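Local coordinates for protein transcription initiation factor IIB (Methanocaldococcus vulcanius, PDB 5O9I) that is the mini-intein of a host transcription factor, with a HINT fold that probably splices itself out and joins the flanking host segments, at residues F81-E86 against V91-S96; A180-A185 against G189-N194. One frame throughout, in Å; residues are numbered along the deposited sequence.

Both contacts are antiparallel hairpins of one intein splicing domain, and neither shares a strand with the other. Interaction 2, with 180-185 against 189-194, lies near the centre of the chain, and most of its touching residues are buried. Interaction 1, with 81-86 against 91-96, sits farther out and is only partly buried. One face of it is apolar, the other carries E82 beside R92, whereas interaction 2 is packed mainly with apolar groups, N182 buried among them and polar E181, H193 and N194 at its outer end. The two meet through F190: its CD1 lies 3.6 Å from CB of V91, and its CZ also packs on V85, so the apolar face of the outer hairpin rests on the inner one.

Interaction 1: residues F81-E86 against V91-S96; sequences FEIVVE and VRVTGS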
loop_
_atom_site.group_PDB
_atom_site.type_symbol
_atom_site.label_atom_id
_atom_site.label_comp_id
_atom_site.label_asym_id
_atom_site.label_seq_id
_atom_site.Cartn_x
_atom_site.Cartn_y
_atom_site.Cartn_z
ATOM N N PHE A 81 0.696 12.810 1.680
ATOM C CA PHE A 81 2.063 13.038 1.178
ATOM C C PHE A 81 2.224 12.359 -0.174
ATOM O O PHE A 81 1.766 11.246 -0.373
ATOM C CB PHE A 81 3.136 12.488 2.121
ATOM C CG PHE A 81 3.131 13.072 3.528
ATOM C CD1 PHE A 81 2.310 14.142 3.901
ATOM C CD2 PHE A 81 3.967 12.530 4.497
ATOM C CE1 PHE A 81 2.338 14.629 5.210
ATOM C CE2 PHE A 81 4.025 13.032 5.793
ATOM C CZ PHE A 81 3.199 14.063 6.159
ATOM N N GLU A 82 2.860 13.037 -1.116
ATOM C CA GLU A 82 3.315 12.389 -2.330
ATOM C C GLU A 82 4.797 12.099 -2.167
ATOM O O GLU A 82 5.548 12.967 -1.758
ATOM C CB GLU A 82 3.092 13.269 -3.539
ATOM C CG GLU A 82 3.320 12.526 -4.841
ATOM C CD GLU A 82 3.016 13.338 -6.065
ATOM O OE1 GLU A 82 3.442 14.519 -6.119
ATOM O OE2 GLU A 82 2.350 12.781 -6.968
ATOM N N ILE A 83 5.207 10.876 -2.473
ATOM C CA ILE A 83 6.618 10.520 -2.431
ATOM C C ILE A 83 7.054 10.241 -3.852
ATOM O O ILE A 83 6.383 9.466 -4.550
ATOM C CB ILE A 83 6.879 9.287 -1.600
ATOM C CG1 ILE A 83 6.181 9.449 -0.258
ATOM C CG2 ILE A 83 8.394 9.095 -1.441
ATOM C CD1 ILE A 83 6.461 8.352 0.755
ATOM N N VAL A 84 8.164 10.877 -4.238
ATOM C CA VAL A 84 8.819 10.628 -5.503
ATOM C C VAL A 84 10.187 9.999 -5.272
ATOM O O VAL A 84 10.944 10.459 -4.377
ATOM C CB VAL A 84 9.047 11.937 -6.277
ATOM C CG1 VAL A 84 9.397 11.619 -7.727
ATOM C CG2 VAL A 84 7.804 12.815 -6.189
ATOM N N VAL A 85 10.493 8.964 -6.068
ATOM C CA VAL A 85 11.820 8.334 -6.043
ATOM C C VAL A 85 12.515 8.360 -7.395
ATOM O O VAL A 85 11.875 8.587 -8.455
ATOM C CB VAL A 85 11.796 6.854 -5.527
ATOM C CG1 VAL A 85 11.442 6.804 -4.033
ATOM C CG2 VAL A 85 10.871 5.963 -6.351
ATOM N N GLU A 86 13.834 8.143 -7.335
ATOM C CA GLU A 86 14.677 7.808 -8.516
ATOM C C GLU A 86 13.869 7.109 -9.606
ATOM O O GLU A 86 13.389 6.030 -9.391
ATOM C CB GLU A 86 15.840 6.906 -8.057
ATOM C CG GLU A 86 17.150 6.992 -8.853
ATOM C CD GLU A 86 18.375 6.777 -7.970
ATOM O OE1 GLU A 86 18.351 5.780 -7.216
ATOM O OE2 GLU A 86 19.337 7.593 -8.025
ATOM N N VAL A 91 3.832 7.639 -5.165
ATOM C CA VAL A 91 2.619 7.179 -4.527
ATOM C C VAL A 91 2.190 8.245 -3.531
ATOM O O VAL A 91 3.047 8.952 -2.979
ATOM C CB VAL A 91 2.899 5.852 -3.806
ATOM C CG1 VAL A 91 3.873 6.016 -2.641
ATOM C CG2 VAL A 91 1.618 5.179 -3.334
ATOM N N ARG A 92 0.877 8.369 -3.310
ATOM C CA ARG A 92 0.370 9.302 -2.313
ATOM C C ARG A 92 -0.162 8.539 -1.105
ATOM O O ARG A 92 -1.049 7.699 -1.247
ATOM C CB ARG A 92 -0.742 10.171 -2.883
ATOM C CG ARG A 92 -0.422 10.853 -4.218
ATOM C CD ARG A 92 -0.858 12.302 -4.264
ATOM N NE ARG A 92 -1.673 12.577 -5.466
ATOM C CZ ARG A 92 -2.786 13.332 -5.509
ATOM N NH1 ARG A 92 -3.289 13.931 -4.415
ATOM N NH2 ARG A 92 -3.423 13.469 -6.672
ATOM N N VAL A 93 0.349 8.860 0.071
ATOM C CA VAL A 93 -0.057 8.166 1.281
ATOM C C VAL A 93 -0.101 9.063 2.523
ATOM O O VAL A 93 0.374 10.183 2.512
ATOM C CB VAL A 93 0.884 6.980 1.556
ATOM C CG1 VAL A 93 0.532 5.804 0.678
ATOM C CG2 VAL A 93 2.337 7.386 1.339
ATOM N N THR A 94 -0.688 8.526 3.584
ATOM C CA THR A 94 -0.807 9.192 4.873
ATOM C C THR A 94 0.588 9.211 5.523
ATOM O O THR A 94 1.345 8.220 5.463
ATOM C CB THR A 94 -1.859 8.433 5.730
ATOM O OG1 THR A 94 -3.171 8.774 5.283
ATOM C CG2 THR A 94 -1.772 8.716 7.158
ATOM N N GLY A 95 0.937 10.342 6.125
ATOM C CA GLY A 95 2.216 10.495 6.832
ATOM C C GLY A 95 2.403 9.614 8.049
ATOM O O GLY A 95 3.525 9.294 8.410
ATOM N N SER A 96 1.304 9.263 8.699
ATOM C CA SER A 96 1.316 8.303 9.818
ATOM C C SER A 96 1.605 6.859 9.421
ATOM O O SER A 96 2.190 6.133 10.206
ATOM C CB SER A 96 -0.038 8.279 10.522
ATOM O OG SER A 96 -0.953 7.461 9.788
#
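F81 meets G95 because chi1 of F81, -60°, sets CG beside the backbone N and swings the ring out toward the turn that follows the partner strand. CE2 of F81 comes within 3.3 Å of CA of G95, and the backbone N of G95 stands over one ring face near its rim. In E82, CG is anti to its N (chi1 -170°) and the chain runs out extended, while R92 is bent at chi2 and chi3. Their aliphatic parts touch, with CB of E82 4.1 Å from CD of R92. The charged ends approach less closely: OE2 of E82 is 4.3 Å from NE of R92 and well out of the guanidinium plane, so any attraction is probably a general one between opposite charges, with no N-H aimed at the oxygen.

Backbone bonds lace the two strands together. N of F81 donates to O of V93 and N of V93 returns a bond to O of F81, each 2.8 Å, and N of I83 reaches O of V91 at 2.9 Å. On the opposite face from E82 and R92, CD1 of I83 packs loosely on CG2 of V93, and I83 also touches I159 and I162 of the neighbouring strand. This is a two-stranded antiparallel hairpin at the edge of a HINT-fold sheet, leading into T94, which probably opens the TxxH motif of intein block B.

Interaction 2: residues A180-A185 against G189-N194; sequences AENFIA and GFVLHN
F183 and L192 form the dense middle of this β-hairpin, the closing element of the HINT fold, whose last residues, H193 and N194, match the His-Asn pair that ends the C-terminal splicing motif of inteins. In F183, chi1 of 68° places CG between its own N and carbonyl carbon, and this brings the ring back across the partner strand. L192 lies against it: CB sits 4.3 Å from the ring centroid, 18° off the normal, a CH-pi contact over the face. CD2 of L192 then reaches on past the ring rim, 3.6 Å from CE2 of F183, and also touches CB of A185 at 3.8 Å. One methyl thus fills the corner between two residues of the facing strand.

The same pair carries the backbone bonds. N of L192 points almost straight at O of F183 (2.8 Å, 170° at the hydrogen), and N of F183 donates to O of L192 at 3.1 Å. Farther toward the turn, N of A185 holds O of F190. On the other face, CG2 of I184 meets CG2 of V191 4.0 Å away, and I184 also packs on I56 and F64. N182 lies on that face too, its OD1 occupied by the backbone N of F58.

Toward the chain terminus the contact turns polar and opens to solvent. E181 is exposed and its carboxylate leads away from the other strand, while H193 and N194 are partly exposed; the H193 ring meets that of F100 at a steep angle. CB of E181 still lies against CB of N194, and a backbone bond, N of N194 to O of E181 at 2.8 Å, ties this end together, the donor tilted out of the carbonyl plane.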
loop_
_atom_site.group_PDB
_atom_site.type_symbol
_atom_site.label_atom_id
_atom_site.label_comp_id
_atom_site.label_asym_id
_atom_site.label_seq_id
_atom_site.Cartn_x
_atom_site.Cartn_y
_atom_site.Cartn_z
ATOM N N ALA A 180 1.046 -11.663 6.495
ATOM C CA ALA A 180 1.963 -10.880 5.664
ATOM C C ALA A 180 2.064 -9.452 6.127
ATOM O O ALA A 180 3.148 -8.877 6.144
ATOM C CB ALA A 180 1.508 -10.924 4.235
ATOM N N GLU A 181 0.931 -8.836 6.402
ATOM C CA GLU A 181 0.923 -7.459 6.902
ATOM C C GLU A 181 1.574 -6.451 5.963
ATOM O O GLU A 181 1.974 -5.350 6.386
ATOM C CB GLU A 181 1.567 -7.370 8.300
ATOM C CG GLU A 181 0.667 -7.831 9.440
ATOM C CD GLU A 181 0.388 -9.329 9.465
ATOM O OE1 GLU A 181 -0.800 -9.664 9.776
ATOM O OE2 GLU A 181 1.332 -10.147 9.201
ATOM N N ASN A 182 1.668 -6.803 4.682
ATOM C CA ASN A 182 2.108 -5.861 3.675
ATOM C C ASN A 182 1.328 -6.051 2.376
ATOM O O ASN A 182 0.597 -7.015 2.188
ATOM C CB ASN A 182 3.625 -6.030 3.443
ATOM C CG ASN A 182 3.943 -7.286 2.674
ATOM O OD1 ASN A 182 3.747 -7.340 1.452
ATOM N ND2 ASN A 182 4.412 -8.322 3.371
ATOM N N PHE A 183 1.514 -5.107 1.471
ATOM C CA PHE A 183 1.052 -5.243 0.109
ATOM C C PHE A 183 1.582 -4.097 -0.706
ATOM O O PHE A 183 2.079 -3.125 -0.194
ATOM C CB PHE A 183 -0.437 -5.218 0.028
ATOM C CG PHE A 183 -1.023 -3.874 0.379
ATOM C CD1 PHE A 183 -1.213 -3.512 1.710
ATOM C CD2 PHE A 183 -1.406 -2.982 -0.610
ATOM C CE1 PHE A 183 -1.753 -2.281 2.066
ATOM C CE2 PHE A 183 -1.947 -1.740 -0.271
ATOM C CZ PHE A 183 -2.120 -1.384 1.079
ATOM N N ILE A 184 1.442 -4.206 -1.992
ATOM C CA ILE A 184 1.998 -3.166 -2.822
ATOM C C ILE A 184 0.912 -2.438 -3.503
ATOM O O ILE A 184 -0.165 -2.973 -3.764
ATOM C CB ILE A 184 2.989 -3.724 -3.841
ATOM C CG1 ILE A 184 2.237 -4.474 -4.924
ATOM C CG2 ILE A 184 3.995 -4.639 -3.113
ATOM C CD1 ILE A 184 3.086 -5.286 -5.771
ATOM N N ALA A 185 1.233 -1.206 -3.807
ATOM C CA ALA A 185 0.284 -0.338 -4.482
ATOM C C ALA A 185 1.075 0.781 -5.154
ATOM O O ALA A 185 2.243 1.000 -4.820
ATOM C CB ALA A 185 -0.704 0.218 -3.467
ATOM N N GLY A 189 4.603 0.112 -7.617
ATOM C CA GLY A 189 4.586 -1.024 -6.731
ATOM C C GLY A 189 5.334 -0.768 -5.444
ATOM O O GLY A 189 6.135 -1.550 -4.988
ATOM N N PHE A 190 5.076 0.364 -4.864
ATOM C CA PHE A 190 5.620 0.690 -3.591
ATOM C C PHE A 190 5.077 -0.289 -2.564
ATOM O O PHE A 190 3.847 -0.499 -2.512
ATOM C CB PHE A 190 5.129 2.061 -3.200
ATOM C CG PHE A 190 5.905 3.191 -3.794
ATOM C CD1 PHE A 190 5.527 3.754 -4.988
ATOM C CD2 PHE A 190 6.936 3.794 -3.068
ATOM C CE1 PHE A 190 6.236 4.857 -5.506
ATOM C CE2 PHE A 190 7.628 4.894 -3.570
ATOM C CZ PHE A 190 7.287 5.419 -4.788
ATOM N N VAL A 191 5.960 -0.826 -1.723
ATOM C CA VAL A 191 5.523 -1.767 -0.661
ATOM C C VAL A 191 5.033 -1.030 0.598
ATOM O O VAL A 191 5.784 -0.236 1.190
ATOM C CB VAL A 191 6.662 -2.667 -0.189
ATOM C CG1 VAL A 191 6.145 -3.717 0.757
ATOM C CG2 VAL A 191 7.370 -3.285 -1.396
ATOM N N LEU A 192 3.811 -1.317 1.032
ATOM C CA LEU A 192 3.212 -0.659 2.188
ATOM C C LEU A 192 3.131 -1.626 3.327
ATOM O O LEU A 192 2.897 -2.802 3.079
ATOM C CB LEU A 192 1.792 -0.258 1.826
ATOM C CG LEU A 192 1.568 1.077 1.079
ATOM C CD1 LEU A 192 2.787 1.579 0.332
ATOM C CD2 LEU A 192 0.474 0.946 0.052
ATOM N N HIS A 193 3.323 -1.146 4.558
ATOM C CA HIS A 193 3.239 -1.976 5.810
ATOM C C HIS A 193 2.003 -1.680 6.642
ATOM O O HIS A 193 1.666 -0.508 6.863
ATOM C CB HIS A 193 4.445 -1.701 6.708
ATOM C CG HIS A 193 4.467 -2.522 7.961
ATOM N ND1 HIS A 193 4.508 -3.905 7.957
ATOM C CD2 HIS A 193 4.468 -2.154 9.262
ATOM C CE1 HIS A 193 4.520 -4.351 9.203
ATOM N NE2 HIS A 193 4.508 -3.309 10.014
ATOM N N ASN A 194 1.362 -2.726 7.149
ATOM C CA ASN A 194 0.125 -2.563 7.971
ATOM C C ASN A 194 0.389 -2.068 9.411
ATOM O O ASN A 194 1.305 -2.551 10.061
ATOM C CB ASN A 194 -0.665 -3.889 7.987
ATOM C CG ASN A 194 -1.534 -4.076 6.746
ATOM O OD1 ASN A 194 -1.696 -3.140 5.911
ATOM N ND2 ASN A 194 -2.125 -5.296 6.618
#